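Local coordinates for protein beta-glycosidase (Bacteroides caccae, PDB 6T2R) that probably cleaves mucin O-glycans from within as a family 16 endo-beta-galactosidase, an activity with which gut bacteria begin mucin breakdown, at residues 47-52 with 95-100; 104-109 with 225-230; 125-130 with 229-234; 143-148 with 157-162. All coordinates share one frame; numbering follows the deposited sequence.

Interaction 1 of 4, residues 47-52 with 95-100; sequences WSRIPR and GGLWTK. With SO4 (sulfate ion), chain C.
A chi1 of 65° sets Trp-98 CG between its own backbone N and carbonyl carbon and brings the indole over Ile-50 and Pro-51; Trp-47, with CG beside its backbone N (chi1 -60°), sends its ring between Leu-97 and Thr-99. Ile-50 CG1 sits against one face of Trp-98, offset toward the rim, and its CG2 makes a CH-pi contact 4.3 Å from the centroid of the six-membered ring. The Lys-100 CE methylene lies over the opposite face. Pro-51 CD approaches Trp-98 CZ2 at 3.4 Å. On Trp-47, Thr-99 CG2 and Leu-97 CD1 take opposite faces, while NE1 is bound to Asp-35.

Antiparallel pairing joins the edge strand 48-49 to strand 92-98: Ser-48 N reaches Trp-98 O at 3.0 Å and Trp-98 N reaches Ser-48 O at 2.9 Å. Ile-50 N meets Gly-96 O from well above the carbonyl plane (50°). A water bridges Ser-48 OG, also hydrogen-bonded to Lys-102 NZ, with Trp-98 O and Lys-100 O, so Trp-98 O accepts two hydrogen bonds, one from backbone and one from solvent.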
loop_
_atom_site.group_PDB
_atom_site.type_symbol
_atom_site.label_atom_id
_atom_site.label_comp_id
_atom_site.label_asym_id
_atom_site.label_seq_id
_atom_site.Cartn_x
_atom_site.Cartn_y
_atom_site.Cartn_z
ATOM N N TRP A 47 1.816 -10.103 9.836
ATOM C CA TRP A 47 1.053 -8.844 10.019
ATOM C C TRP A 47 1.036 -8.411 11.492
ATOM O O TRP A 47 1.063 -9.278 12.392
ATOM C CB TRP A 47 -0.376 -9.006 9.527
ATOM C CG TRP A 47 -0.481 -9.370 8.084
ATOM C CD1 TRP A 47 -0.796 -10.589 7.562
ATOM C CD2 TRP A 47 -0.293 -8.497 6.969
ATOM N NE1 TRP A 47 -0.807 -10.532 6.193
ATOM C CE2 TRP A 47 -0.517 -9.260 5.801
ATOM C CE3 TRP A 47 0.049 -7.151 6.836
ATOM C CZ2 TRP A 47 -0.446 -8.712 4.521
ATOM C CZ3 TRP A 47 0.130 -6.619 5.571
ATOM C CH2 TRP A 47 -0.094 -7.390 4.431
ATOM N N SER A 48 0.998 -7.103 11.698
ATOM C CA SER A 48 0.691 -6.425 12.976
ATOM C C SER A 48 -0.264 -5.285 12.651
ATOM O O SER A 48 -0.216 -4.737 11.482
ATOM C CB SER A 48 1.956 -5.917 13.645
ATOM O OG SER A 48 2.909 -6.948 13.836
ATOM N N ARG A 49 -1.112 -4.940 13.610
ATOM C CA ARG A 49 -1.984 -3.747 13.519
ATOM C C ARG A 49 -1.109 -2.504 13.539
ATOM O O ARG A 49 -0.048 -2.507 14.222
ATOM C CB ARG A 49 -3.032 -3.715 14.635
ATOM C CG ARG A 49 -4.041 -4.849 14.544
ATOM C CD ARG A 49 -5.206 -4.682 15.514
ATOM N NE ARG A 49 -6.156 -5.761 15.293
ATOM C CZ ARG A 49 -7.197 -6.057 16.069
ATOM N NH1 ARG A 49 -7.502 -5.332 17.123
ATOM N NH2 ARG A 49 -7.968 -7.062 15.743
ATOM N N ILE A 50 -1.533 -1.478 12.808
ATOM C CA ILE A 50 -0.725 -0.241 12.706
ATOM C C ILE A 50 -1.073 0.638 13.899
ATOM O O ILE A 50 -2.226 1.004 14.095
ATOM C CB ILE A 50 -0.961 0.489 11.369
ATOM C CG1 ILE A 50 -0.529 -0.335 10.144
ATOM C CG2 ILE A 50 -0.291 1.848 11.401
ATOM C CD1 ILE A 50 -1.014 0.234 8.830
ATOM N N PRO A 51 -0.066 1.151 14.630
ATOM C CA PRO A 51 -0.340 2.076 15.718
ATOM C C PRO A 51 -0.654 3.494 15.221
ATOM O O PRO A 51 -0.316 3.850 14.078
ATOM C CB PRO A 51 0.959 2.040 16.536
ATOM C CG PRO A 51 2.048 1.736 15.520
ATOM C CD PRO A 51 1.376 0.924 14.428
ATOM N N ARG A 52 -1.275 4.264 16.116
ATOM C CA ARG A 52 -1.476 5.731 16.039
ATOM C C ARG A 52 -0.150 6.422 15.713
ATOM O O ARG A 52 0.845 6.045 16.288
ATOM C CB ARG A 52 -2.003 6.244 17.384
ATOM C CG ARG A 52 -2.442 7.702 17.363
ATOM C CD ARG A 52 -3.435 7.984 16.267
ATOM N NE ARG A 52 -4.579 7.070 16.363
ATOM C CZ ARG A 52 -5.571 7.168 17.267
ATOM N NH1 ARG A 52 -6.584 6.318 17.259
ATOM N NH2 ARG A 52 -5.556 8.114 18.190
ATOM N N GLY A 95 -8.617 0.882 10.694
ATOM C CA GLY A 95 -7.799 -0.340 10.809
ATOM C C GLY A 95 -6.754 -0.366 9.709
ATOM O O GLY A 95 -7.039 0.138 8.588
ATOM N N GLY A 96 -5.579 -0.897 10.040
ATOM C CA GLY A 96 -4.436 -1.088 9.137
ATOM C C GLY A 96 -3.540 -2.209 9.628
ATOM O O GLY A 96 -3.472 -2.425 10.856
ATOM N N LEU A 97 -2.956 -2.949 8.682
ATOM C CA LEU A 97 -1.941 -3.982 8.941
ATOM C C LEU A 97 -0.650 -3.617 8.201
ATOM O O LEU A 97 -0.736 -3.058 7.078
ATOM C CB LEU A 97 -2.443 -5.334 8.456
ATOM C CG LEU A 97 -3.664 -5.936 9.157
ATOM C CD1 LEU A 97 -3.911 -7.327 8.585
ATOM C CD2 LEU A 97 -3.497 -6.043 10.667
ATOM N N TRP A 98 0.499 -3.971 8.786
ATOM C CA TRP A 98 1.816 -3.846 8.117
ATOM C C TRP A 98 2.704 -5.048 8.423
ATOM O O TRP A 98 2.422 -5.830 9.357
ATOM C CB TRP A 98 2.482 -2.506 8.428
ATOM C CG TRP A 98 2.876 -2.244 9.852
ATOM C CD1 TRP A 98 3.081 -3.134 10.869
ATOM C CD2 TRP A 98 3.224 -0.954 10.377
ATOM N NE1 TRP A 98 3.487 -2.478 11.995
ATOM C CE2 TRP A 98 3.577 -1.140 11.728
ATOM C CE3 TRP A 98 3.262 0.331 9.826
ATOM C CZ2 TRP A 98 3.979 -0.088 12.538
ATOM C CZ3 TRP A 98 3.634 1.379 10.636
ATOM C CH2 TRP A 98 4.001 1.167 11.970
ATOM N N THR A 99 3.666 -5.272 7.556
ATOM C CA THR A 99 4.584 -6.425 7.664
ATOM C C THR A 99 5.888 -5.956 8.304
ATOM O O THR A 99 6.849 -6.739 8.255
ATOM C CB THR A 99 4.936 -7.067 6.318
ATOM O OG1 THR A 99 5.700 -6.185 5.486
ATOM C CG2 THR A 99 3.715 -7.564 5.593
ATOM N N LYS A 100 5.909 -4.729 8.830
ATOM C CA LYS A 100 7.105 -4.176 9.478
ATOM C C LYS A 100 7.639 -5.195 10.491
ATOM O O LYS A 100 6.862 -5.693 11.287
ATOM C CB LYS A 100 6.819 -2.861 10.200
ATOM C CG LYS A 100 8.059 -2.244 10.851
ATOM C CD LYS A 100 7.761 -1.072 11.761
ATOM C CE LYS A 100 7.224 0.101 10.988
ATOM N NZ LYS A 100 7.335 1.347 11.769
HETATM S S SO4 C . -8.242 7.360 20.633
HETATM O O1 SO4 C . -8.277 6.170 19.841
HETATM O O2 SO4 C . -9.528 7.587 21.298
HETATM O O3 SO4 C . -7.211 7.201 21.628
HETATM O O4 SO4 C . -7.956 8.500 19.786
HETATM O O HOH W 1 4.207 -6.470 11.307
#

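Interaction 2 of 4, residues 104-109 with 225-230; sequences AFHGGR and NIPQYL. With SO4 (sulfate ion), chain B.
His-106 rests CD2 and NE2 of its imidazole against Pro-227 and gives ND1 to a sulfate. From CB, which lies 3.7 Å from sulfate O1, the chain runs through CG to a ring whose two branches diverge. ND1 donates to sulfate O3 at 2.9 Å, with the N-H bent to 133°, whereas CD2 rests 3.8 Å from Pro-227 CG and NE2, at the far end, stays beside the same carbon. The backbone N of His-106 gives a straighter bond (166°) to sulfate O1. This ion, probably from the crystallisation liquor, is also held by His-260 and Gln-262.

The enzyme has the beta-jelly-roll sandwich of family 16, and here residues 104-106, leading into strand 108-116, pair with the start of strand 228-233 through one antiparallel bridge. Phe-105 N to Gln-228 O and Gln-228 N to Phe-105 O both measure 2.7 Å. The Phe-105 ring presents its edge to Gln-228 O, and CE1 touches Leu-230 CB at 3.8 Å; His-260 meets the same ring edge-to-face. Gln-228 folds back at chi2 (-79°), which lets NE2 bond Ile-226 O at 3.0 Å while OE1 accepts from Thr-128.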
loop_
_atom_site.group_PDB
_atom_site.type_symbol
_atom_site.label_atom_id
_atom_site.label_comp_id
_atom_site.label_asym_id
_atom_site.label_seq_id
_atom_site.Cartn_x
_atom_site.Cartn_y
_atom_site.Cartn_z
ATOM N N ALA A 104 9.803 -8.958 4.767
ATOM C CA ALA A 104 10.492 -8.031 3.847
ATOM C C ALA A 104 10.182 -8.458 2.415
ATOM O O ALA A 104 10.284 -9.633 2.141
ATOM C CB ALA A 104 11.976 -8.068 4.121
ATOM N N PHE A 105 9.860 -7.519 1.541
ATOM C CA PHE A 105 9.770 -7.772 0.091
ATOM C C PHE A 105 11.045 -7.250 -0.569
ATOM O O PHE A 105 11.342 -6.067 -0.358
ATOM C CB PHE A 105 8.494 -7.138 -0.433
ATOM C CG PHE A 105 7.276 -7.715 0.240
ATOM C CD1 PHE A 105 6.881 -7.267 1.489
ATOM C CD2 PHE A 105 6.544 -8.721 -0.367
ATOM C CE1 PHE A 105 5.793 -7.823 2.136
ATOM C CE2 PHE A 105 5.417 -9.240 0.253
ATOM C CZ PHE A 105 5.067 -8.808 1.518
ATOM N N HIS A 106 11.783 -8.129 -1.260
ATOM C CA HIS A 106 13.003 -7.818 -2.045
ATOM C C HIS A 106 12.589 -7.647 -3.502
ATOM O O HIS A 106 12.596 -8.637 -4.248
ATOM C CB HIS A 106 14.057 -8.931 -1.861
ATOM C CG HIS A 106 14.468 -9.101 -0.436
ATOM N ND1 HIS A 106 13.694 -9.829 0.498
ATOM C CD2 HIS A 106 15.521 -8.616 0.240
ATOM C CE1 HIS A 106 14.280 -9.776 1.673
ATOM N NE2 HIS A 106 15.389 -9.030 1.545
ATOM N N GLY A 107 12.149 -6.449 -3.851
ATOM C CA GLY A 107 11.654 -6.115 -5.192
ATOM C C GLY A 107 10.598 -7.101 -5.662
ATOM O O GLY A 107 9.733 -7.462 -4.872
ATOM N N GLY A 108 10.686 -7.538 -6.913
ATOM C CA GLY A 108 9.662 -8.371 -7.553
ATOM C C GLY A 108 8.367 -7.610 -7.767
ATOM O O GLY A 108 8.387 -6.355 -7.803
ATOM N N ARG A 109 7.283 -8.370 -7.937
ATOM C CA ARG A 109 5.916 -7.882 -8.247
ATOM C C ARG A 109 5.104 -8.060 -6.974
ATOM O O ARG A 109 5.058 -9.172 -6.467
ATOM C CB ARG A 109 5.340 -8.671 -9.428
ATOM C CG ARG A 109 3.822 -8.673 -9.532
ATOM C CD ARG A 109 3.311 -9.146 -10.886
ATOM N NE ARG A 109 3.732 -8.305 -11.993
ATOM C CZ ARG A 109 3.457 -8.542 -13.268
ATOM N NH1 ARG A 109 2.747 -9.599 -13.599
ATOM N NH2 ARG A 109 3.881 -7.721 -14.213
ATOM N N ASN A 225 15.256 0.170 -4.720
ATOM C CA ASN A 225 15.681 -1.252 -4.856
ATOM C C ASN A 225 16.326 -1.668 -3.550
ATOM O O ASN A 225 17.488 -1.951 -3.567
ATOM C CB ASN A 225 16.561 -1.551 -6.069
ATOM C CG ASN A 225 15.747 -1.524 -7.344
ATOM O OD1 ASN A 225 16.201 -0.948 -8.339
ATOM N ND2 ASN A 225 14.527 -2.073 -7.314
ATOM N N ILE A 226 15.549 -1.602 -2.470
ATOM C CA ILE A 226 15.933 -1.964 -1.093
ATOM C C ILE A 226 14.745 -2.750 -0.564
ATOM O O ILE A 226 13.621 -2.565 -1.021
ATOM C CB ILE A 226 16.225 -0.726 -0.214
ATOM C CG1 ILE A 226 15.021 0.227 -0.128
ATOM C CG2 ILE A 226 17.489 -0.008 -0.669
ATOM C CD1 ILE A 226 15.296 1.454 0.753
ATOM N N PRO A 227 14.961 -3.620 0.435
ATOM C CA PRO A 227 13.868 -4.395 1.001
ATOM C C PRO A 227 12.743 -3.474 1.489
ATOM O O PRO A 227 13.026 -2.451 2.102
ATOM C CB PRO A 227 14.523 -5.099 2.188
ATOM C CG PRO A 227 15.979 -5.167 1.816
ATOM C CD PRO A 227 16.247 -3.858 1.117
ATOM N N GLN A 228 11.501 -3.905 1.263
ATOM C CA GLN A 228 10.272 -3.137 1.556
ATOM C C GLN A 228 9.474 -3.875 2.628
ATOM O O GLN A 228 9.564 -5.128 2.682
ATOM C CB GLN A 228 9.478 -2.987 0.247
ATOM C CG GLN A 228 10.304 -2.376 -0.891
ATOM C CD GLN A 228 10.421 -0.876 -0.755
ATOM O OE1 GLN A 228 9.455 -0.212 -0.385
ATOM N NE2 GLN A 228 11.618 -0.336 -1.012
ATOM N N TYR A 229 8.693 -3.142 3.424
ATOM C CA TYR A 229 7.518 -3.715 4.124
ATOM C C TYR A 229 6.246 -3.115 3.516
ATOM O O TYR A 229 6.282 -1.986 2.949
ATOM C CB TYR A 229 7.640 -3.558 5.636
ATOM C CG TYR A 229 7.351 -2.204 6.245
ATOM C CD1 TYR A 229 6.098 -1.915 6.748
ATOM C CD2 TYR A 229 8.348 -1.251 6.407
ATOM C CE1 TYR A 229 5.824 -0.703 7.365
ATOM C CE2 TYR A 229 8.091 -0.036 7.021
ATOM C CZ TYR A 229 6.833 0.227 7.522
ATOM O OH TYR A 229 6.561 1.394 8.160
ATOM N N LEU A 230 5.151 -3.867 3.639
ATOM C CA LEU A 230 3.853 -3.596 2.979
ATOM C C LEU A 230 2.872 -3.118 4.037
ATOM O O LEU A 230 2.873 -3.689 5.130
ATOM C CB LEU A 230 3.350 -4.902 2.373
ATOM C CG LEU A 230 1.979 -4.812 1.728
ATOM C CD1 LEU A 230 1.915 -3.726 0.649
ATOM C CD2 LEU A 230 1.612 -6.163 1.141
HETATM S S SO4 B . 11.293 -12.173 -1.488
HETATM O O1 SO4 B . 10.832 -10.798 -1.667
HETATM O O2 SO4 B . 10.223 -12.978 -0.925
HETATM O O3 SO4 B . 12.402 -12.170 -0.588
HETATM O O4 SO4 B . 11.660 -12.724 -2.770
#

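Interaction 3 of 4, residues 125-130 with 229-234; sequences AIWTLP and YLLIDM
Trp-127 and Asp-233 join by a side-chain hydrogen bond: NE1 donates to OD1 at 2.9 Å, with the acceptor in the indole plane and the N-H directed nearly down the carboxylate C-O bond. Over one face of the same indole, Leu-231 CB stands 3.7 Å from the centroid of the five-membered ring, and its CD2 approaches CZ2 at 3.5 Å. Further along, Leu-129 lies beside Tyr-229, CB to CE2 3.6 Å, while Pro-130 O meets the tyrosine ring at its edge.

What sets these groups is a run of antiparallel pairs at 153° between strand directions. Trp-127 and Leu-231 exchange backbone bonds, the one from Leu-231 N to Trp-127 O being 2.7 Å long, and the couples Ala-125 with Asp-233 and Leu-129 with Tyr-229 do likewise. Both Trp-127 and Asp-233 carry CG between backbone N and carbonyl carbon (chi1 59° and 67°), which draws their ends together. In the next shell, Gln-235 holds Asp-233 OD2 and Trp-57 meets the indole edge-to-face.

Ile-126, Leu-230 and Ile-232 point to the other face, packing on Val-112 and Val-258 of strands 108-116 and 251-263; strand 92-98 bonds to the outer side of 229-233, and strands 143-145 and 147-148 bond to 125-130.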
loop_
_atom_site.group_PDB
_atom_site.type_symbol
_atom_site.label_atom_id
_atom_site.label_comp_id
_atom_site.label_asym_id
_atom_site.label_seq_id
_atom_site.Cartn_x
_atom_site.Cartn_y
_atom_site.Cartn_z
ATOM N N ALA A 125 -5.340 2.993 1.420
ATOM C CA ALA A 125 -4.050 2.933 0.712
ATOM C C ALA A 125 -3.452 1.535 0.790
ATOM O O ALA A 125 -3.700 0.797 1.773
ATOM C CB ALA A 125 -3.087 3.965 1.268
ATOM N N ILE A 126 -2.663 1.190 -0.224
ATOM C CA ILE A 126 -1.775 -0.008 -0.265
ATOM C C ILE A 126 -0.402 0.520 -0.662
ATOM O O ILE A 126 -0.292 1.167 -1.712
ATOM C CB ILE A 126 -2.310 -1.043 -1.275
ATOM C CG1 ILE A 126 -3.735 -1.479 -0.924
ATOM C CG2 ILE A 126 -1.351 -2.213 -1.397
ATOM C CD1 ILE A 126 -4.481 -2.256 -1.997
ATOM N N TRP A 127 0.625 0.265 0.130
ATOM C CA TRP A 127 1.881 0.992 -0.089
ATOM C C TRP A 127 3.021 0.327 0.644
ATOM O O TRP A 127 2.756 -0.537 1.520
ATOM C CB TRP A 127 1.675 2.453 0.300
ATOM C CG TRP A 127 1.260 2.750 1.707
ATOM C CD1 TRP A 127 0.122 2.368 2.370
ATOM C CD2 TRP A 127 1.928 3.681 2.585
ATOM N NE1 TRP A 127 0.073 2.956 3.613
ATOM C CE2 TRP A 127 1.167 3.754 3.771
ATOM C CE3 TRP A 127 3.112 4.434 2.480
ATOM C CZ2 TRP A 127 1.544 4.555 4.835
ATOM C CZ3 TRP A 127 3.495 5.228 3.540
ATOM C CH2 TRP A 127 2.708 5.283 4.693
ATOM N N THR A 128 4.240 0.704 0.263
ATOM C CA THR A 128 5.473 0.157 0.847
ATOM C C THR A 128 6.445 1.269 1.236
ATOM O O THR A 128 6.464 2.331 0.612
ATOM C CB THR A 128 6.149 -0.850 -0.087
ATOM O OG1 THR A 128 6.829 -0.124 -1.114
ATOM C CG2 THR A 128 5.161 -1.868 -0.616
ATOM N N LEU A 129 7.199 0.952 2.284
ATOM C CA LEU A 129 8.257 1.749 2.937
ATOM C C LEU A 129 9.470 0.842 3.099
ATOM O O LEU A 129 9.331 -0.368 3.021
ATOM C CB LEU A 129 7.728 2.249 4.285
ATOM C CG LEU A 129 6.711 3.386 4.185
ATOM C CD1 LEU A 129 6.263 3.789 5.560
ATOM C CD2 LEU A 129 7.281 4.575 3.416
ATOM N N PRO A 130 10.685 1.399 3.289
ATOM C CA PRO A 130 11.866 0.581 3.556
ATOM C C PRO A 130 11.697 -0.291 4.796
ATOM O O PRO A 130 11.261 0.202 5.834
ATOM C CB PRO A 130 13.005 1.599 3.728
ATOM C CG PRO A 130 12.479 2.837 3.005
ATOM C CD PRO A 130 10.985 2.829 3.237
ATOM N N TYR A 229 8.693 -3.142 3.424
ATOM C CA TYR A 229 7.518 -3.715 4.124
ATOM C C TYR A 229 6.246 -3.115 3.516
ATOM O O TYR A 229 6.282 -1.986 2.949
ATOM C CB TYR A 229 7.640 -3.558 5.636
ATOM C CG TYR A 229 7.351 -2.204 6.245
ATOM C CD1 TYR A 229 6.098 -1.915 6.748
ATOM C CD2 TYR A 229 8.348 -1.251 6.407
ATOM C CE1 TYR A 229 5.824 -0.703 7.365
ATOM C CE2 TYR A 229 8.091 -0.036 7.021
ATOM C CZ TYR A 229 6.833 0.227 7.522
ATOM O OH TYR A 229 6.561 1.394 8.160
ATOM N N LEU A 230 5.151 -3.867 3.639
ATOM C CA LEU A 230 3.853 -3.596 2.979
ATOM C C LEU A 230 2.872 -3.118 4.037
ATOM O O LEU A 230 2.873 -3.689 5.130
ATOM C CB LEU A 230 3.350 -4.902 2.373
ATOM C CG LEU A 230 1.979 -4.812 1.728
ATOM C CD1 LEU A 230 1.915 -3.726 0.649
ATOM C CD2 LEU A 230 1.612 -6.163 1.141
ATOM N N LEU A 231 2.169 -2.051 3.731
ATOM C CA LEU A 231 1.095 -1.441 4.545
ATOM C C LEU A 231 -0.182 -1.528 3.707
ATOM O O LEU A 231 -0.145 -1.161 2.479
ATOM C CB LEU A 231 1.421 0.033 4.851
ATOM C CG LEU A 231 2.748 0.313 5.572
ATOM C CD1 LEU A 231 3.904 0.455 4.570
ATOM C CD2 LEU A 231 2.655 1.586 6.394
ATOM N N ILE A 232 -1.262 -1.918 4.358
ATOM C CA ILE A 232 -2.651 -1.939 3.821
ATOM C C ILE A 232 -3.535 -1.342 4.907
ATOM O O ILE A 232 -3.522 -1.902 6.026
ATOM C CB ILE A 232 -3.122 -3.356 3.449
ATOM C CG1 ILE A 232 -2.158 -4.028 2.471
ATOM C CG2 ILE A 232 -4.537 -3.251 2.891
ATOM C CD1 ILE A 232 -2.420 -5.486 2.195
ATOM N N ASP A 233 -4.192 -0.211 4.654
ATOM C CA ASP A 233 -4.850 0.460 5.795
ATOM C C ASP A 233 -5.901 1.427 5.290
ATOM O O ASP A 233 -5.660 2.115 4.284
ATOM C CB ASP A 233 -3.818 1.161 6.698
ATOM C CG ASP A 233 -3.130 2.342 6.025
ATOM O OD1 ASP A 233 -2.258 2.107 5.158
ATOM O OD2 ASP A 233 -3.528 3.480 6.327
ATOM N N MET A 234 -7.035 1.412 5.980
ATOM C CA MET A 234 -8.098 2.415 5.863
ATOM C C MET A 234 -7.557 3.705 6.478
ATOM O O MET A 234 -6.724 3.655 7.431
ATOM C CB MET A 234 -9.373 1.953 6.577
ATOM C CG MET A 234 -10.541 2.927 6.478
ATOM S SD MET A 234 -10.925 3.452 4.811
ATOM C CE MET A 234 -11.572 1.943 4.091
#

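Interaction 4 of 4, residues 143-148 with 157-162; sequences EVDIME and YQTVHS
His-161 meets Asp-145 at its ring edge: OD2 lies near the imidazole plane, 2.9 Å from NE2, though the N-H angle makes this a weak hydrogen bond. The Glu-143 carboxylate runs alongside the same ring, the two planes 41° apart, with OE1 3.5 Å from CD2 and OE2 hydrogen-bonded to Trp-138 NE1. Tyr-157 turns a ring edge to Glu-148 O, and Trp-240 stacks on it edge-to-face.

Antiparallel bonds pair Glu-143 with His-161 and Asp-145 with Thr-159, the Asp-145 N to Thr-159 O distance being 2.8 Å. Beyond them the register slips by one residue before Glu-148 pairs with Tyr-157, its O accepting from Tyr-157 N at 2.9 Å. The slip is a classic beta bulge: on the neighbouring strand 125-130, Ile-126 faces both Ile-146 and Met-147. Gln-158, extended beyond CG, reaches into it: NE2 meets Ile-146 O at 2.9 Å, in the carbonyl plane and on a lone pair, while OE1 is bound to Asn-208.

The bulge keeps Glu-143, Asp-145 and Glu-148 on one face, with Asp-145 OD2 3.1 Å from Glu-148 OE1. Their Glu-Val-Asp-Ile-Met-Glu sequence matches the family 16 active-site motif, which is consistent with Glu-143 as nucleophile and Glu-148 as acid/base in a retaining mechanism.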
loop_
_atom_site.group_PDB
_atom_site.type_symbol
_atom_site.label_atom_id
_atom_site.label_comp_id
_atom_site.label_asym_id
_atom_site.label_seq_id
_atom_site.Cartn_x
_atom_site.Cartn_y
_atom_site.Cartn_z
ATOM N N GLU A 143 9.184 5.989 -0.865
ATOM C CA GLU A 143 7.807 5.525 -0.584
ATOM C C GLU A 143 7.186 5.124 -1.926
ATOM O O GLU A 143 7.422 5.836 -2.944
ATOM C CB GLU A 143 6.983 6.633 0.081
ATOM C CG GLU A 143 5.574 6.193 0.505
ATOM C CD GLU A 143 4.646 7.352 0.833
ATOM O OE1 GLU A 143 3.475 7.305 0.473
ATOM O OE2 GLU A 143 5.115 8.308 1.446
ATOM N N VAL A 144 6.461 4.007 -1.935
ATOM C CA VAL A 144 5.771 3.477 -3.131
ATOM C C VAL A 144 4.299 3.291 -2.769
ATOM O O VAL A 144 3.979 2.443 -1.943
ATOM C CB VAL A 144 6.422 2.171 -3.596
ATOM C CG1 VAL A 144 5.691 1.571 -4.791
ATOM C CG2 VAL A 144 7.894 2.375 -3.910
ATOM N N ASP A 145 3.445 4.082 -3.385
ATOM C CA ASP A 145 1.977 4.015 -3.197
ATOM C C ASP A 145 1.422 3.116 -4.296
ATOM O O ASP A 145 1.338 3.557 -5.442
ATOM C CB ASP A 145 1.428 5.445 -3.186
ATOM C CG ASP A 145 2.017 6.270 -2.052
ATOM O OD1 ASP A 145 2.481 5.656 -1.067
ATOM O OD2 ASP A 145 2.014 7.504 -2.160
ATOM N N ILE A 146 1.087 1.878 -3.974
ATOM C CA ILE A 146 0.489 0.922 -4.959
ATOM C C ILE A 146 -0.984 1.284 -5.195
ATOM O O ILE A 146 -1.474 1.089 -6.319
ATOM C CB ILE A 146 0.675 -0.516 -4.461
ATOM C CG1 ILE A 146 2.150 -0.788 -4.140
ATOM C CG2 ILE A 146 0.095 -1.492 -5.467
ATOM C CD1 ILE A 146 2.466 -2.100 -3.443
ATOM N N MET A 147 -1.677 1.844 -4.195
ATOM C CA MET A 147 -3.092 2.282 -4.353
ATOM C C MET A 147 -3.433 3.366 -3.324
ATOM O O MET A 147 -3.142 3.186 -2.135
ATOM C CB MET A 147 -4.007 1.070 -4.169
ATOM C CG MET A 147 -5.450 1.268 -4.570
ATOM S SD MET A 147 -6.409 2.231 -3.389
ATOM C CE MET A 147 -6.421 1.110 -1.982
ATOM N N GLU A 148 -4.054 4.444 -3.790
ATOM C CA GLU A 148 -4.797 5.434 -2.981
ATOM C C GLU A 148 -6.118 5.713 -3.692
ATOM O O GLU A 148 -6.070 5.928 -4.885
ATOM C CB GLU A 148 -3.920 6.659 -2.855
ATOM C CG GLU A 148 -2.576 6.286 -2.267
ATOM C CD GLU A 148 -1.868 7.444 -1.653
ATOM O OE1 GLU A 148 -1.020 8.042 -2.385
ATOM O OE2 GLU A 148 -2.185 7.749 -0.490
ATOM N N TYR A 157 -4.923 6.613 -7.513
ATOM C CA TYR A 157 -3.565 7.177 -7.680
ATOM C C TYR A 157 -2.568 6.050 -7.421
ATOM O O TYR A 157 -2.695 5.319 -6.411
ATOM C CB TYR A 157 -3.364 8.349 -6.725
ATOM C CG TYR A 157 -4.272 9.532 -6.975
ATOM C CD1 TYR A 157 -5.624 9.482 -6.660
ATOM C CD2 TYR A 157 -3.778 10.713 -7.489
ATOM C CE1 TYR A 157 -6.465 10.559 -6.876
ATOM C CE2 TYR A 157 -4.604 11.807 -7.700
ATOM C CZ TYR A 157 -5.949 11.728 -7.392
ATOM O OH TYR A 157 -6.765 12.791 -7.605
ATOM N N GLN A 158 -1.571 5.960 -8.284
ATOM C CA GLN A 158 -0.315 5.254 -7.980
ATOM C C GLN A 158 0.812 6.303 -8.022
ATOM O O GLN A 158 0.787 7.177 -8.934
ATOM C CB GLN A 158 -0.186 4.082 -8.949
ATOM C CG GLN A 158 -1.339 3.072 -8.819
ATOM C CD GLN A 158 -1.141 1.865 -9.709
ATOM O OE1 GLN A 158 -1.197 1.986 -10.941
ATOM N NE2 GLN A 158 -0.881 0.711 -9.101
ATOM N N THR A 159 1.741 6.266 -7.056
ATOM C CA THR A 159 2.694 7.380 -6.800
ATOM C C THR A 159 3.971 6.878 -6.138
ATOM O O THR A 159 3.922 5.825 -5.502
ATOM C CB THR A 159 2.106 8.437 -5.867
ATOM O OG1 THR A 159 0.726 8.594 -6.159
ATOM C CG2 THR A 159 2.779 9.778 -6.044
ATOM N N VAL A 160 5.075 7.595 -6.351
ATOM C CA VAL A 160 6.348 7.423 -5.594
ATOM C C VAL A 160 6.624 8.763 -4.933
ATOM O O VAL A 160 6.246 9.798 -5.497
ATOM C CB VAL A 160 7.561 6.945 -6.432
ATOM C CG1 VAL A 160 7.269 5.652 -7.159
ATOM C CG2 VAL A 160 8.049 7.976 -7.444
ATOM N N HIS A 161 7.262 8.717 -3.779
ATOM C CA HIS A 161 7.842 9.900 -3.097
ATOM C C HIS A 161 9.291 9.587 -2.741
ATOM O O HIS A 161 9.594 8.388 -2.395
ATOM C CB HIS A 161 7.022 10.215 -1.845
ATOM C CG HIS A 161 5.590 10.302 -2.155
ATOM N ND1 HIS A 161 5.036 11.458 -2.612
ATOM C CD2 HIS A 161 4.612 9.374 -2.130
ATOM C CE1 HIS A 161 3.746 11.257 -2.814
ATOM N NE2 HIS A 161 3.474 9.992 -2.551
ATOM N N SER A 162 10.136 10.605 -2.768
ATOM C CA SER A 162 11.573 10.477 -2.460
ATOM C C SER A 162 12.141 11.818 -1.997
ATOM O O SER A 162 11.461 12.808 -2.087
ATOM C CB SER A 162 12.296 10.016 -3.697
ATOM O OG SER A 162 12.249 11.008 -4.724
#

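From the N terminus, interaction 1 closes first, bringing 95-100 back to the short strand at 47-52 before any other contact opens. Interaction 2 then opens at 104-109 and interaction 3 at 125-130; both finish on strand 228-233, sharing Tyr-229 and Leu-230, so their long loops overlap and end on one strand. Interaction 4, a short connection between 143-148 and 157-162, falls within both loops. Across the sheet, backbone bonds such as Leu-97 N to Ile-232 O couple interaction 1 to interaction 3, and Thr-128 N to Val-144 O couples interaction 3 to interaction 4. The series thus carries pairing from strand 48-49 to strand 155-161, while interaction 2 ties in the start of strand 108-116.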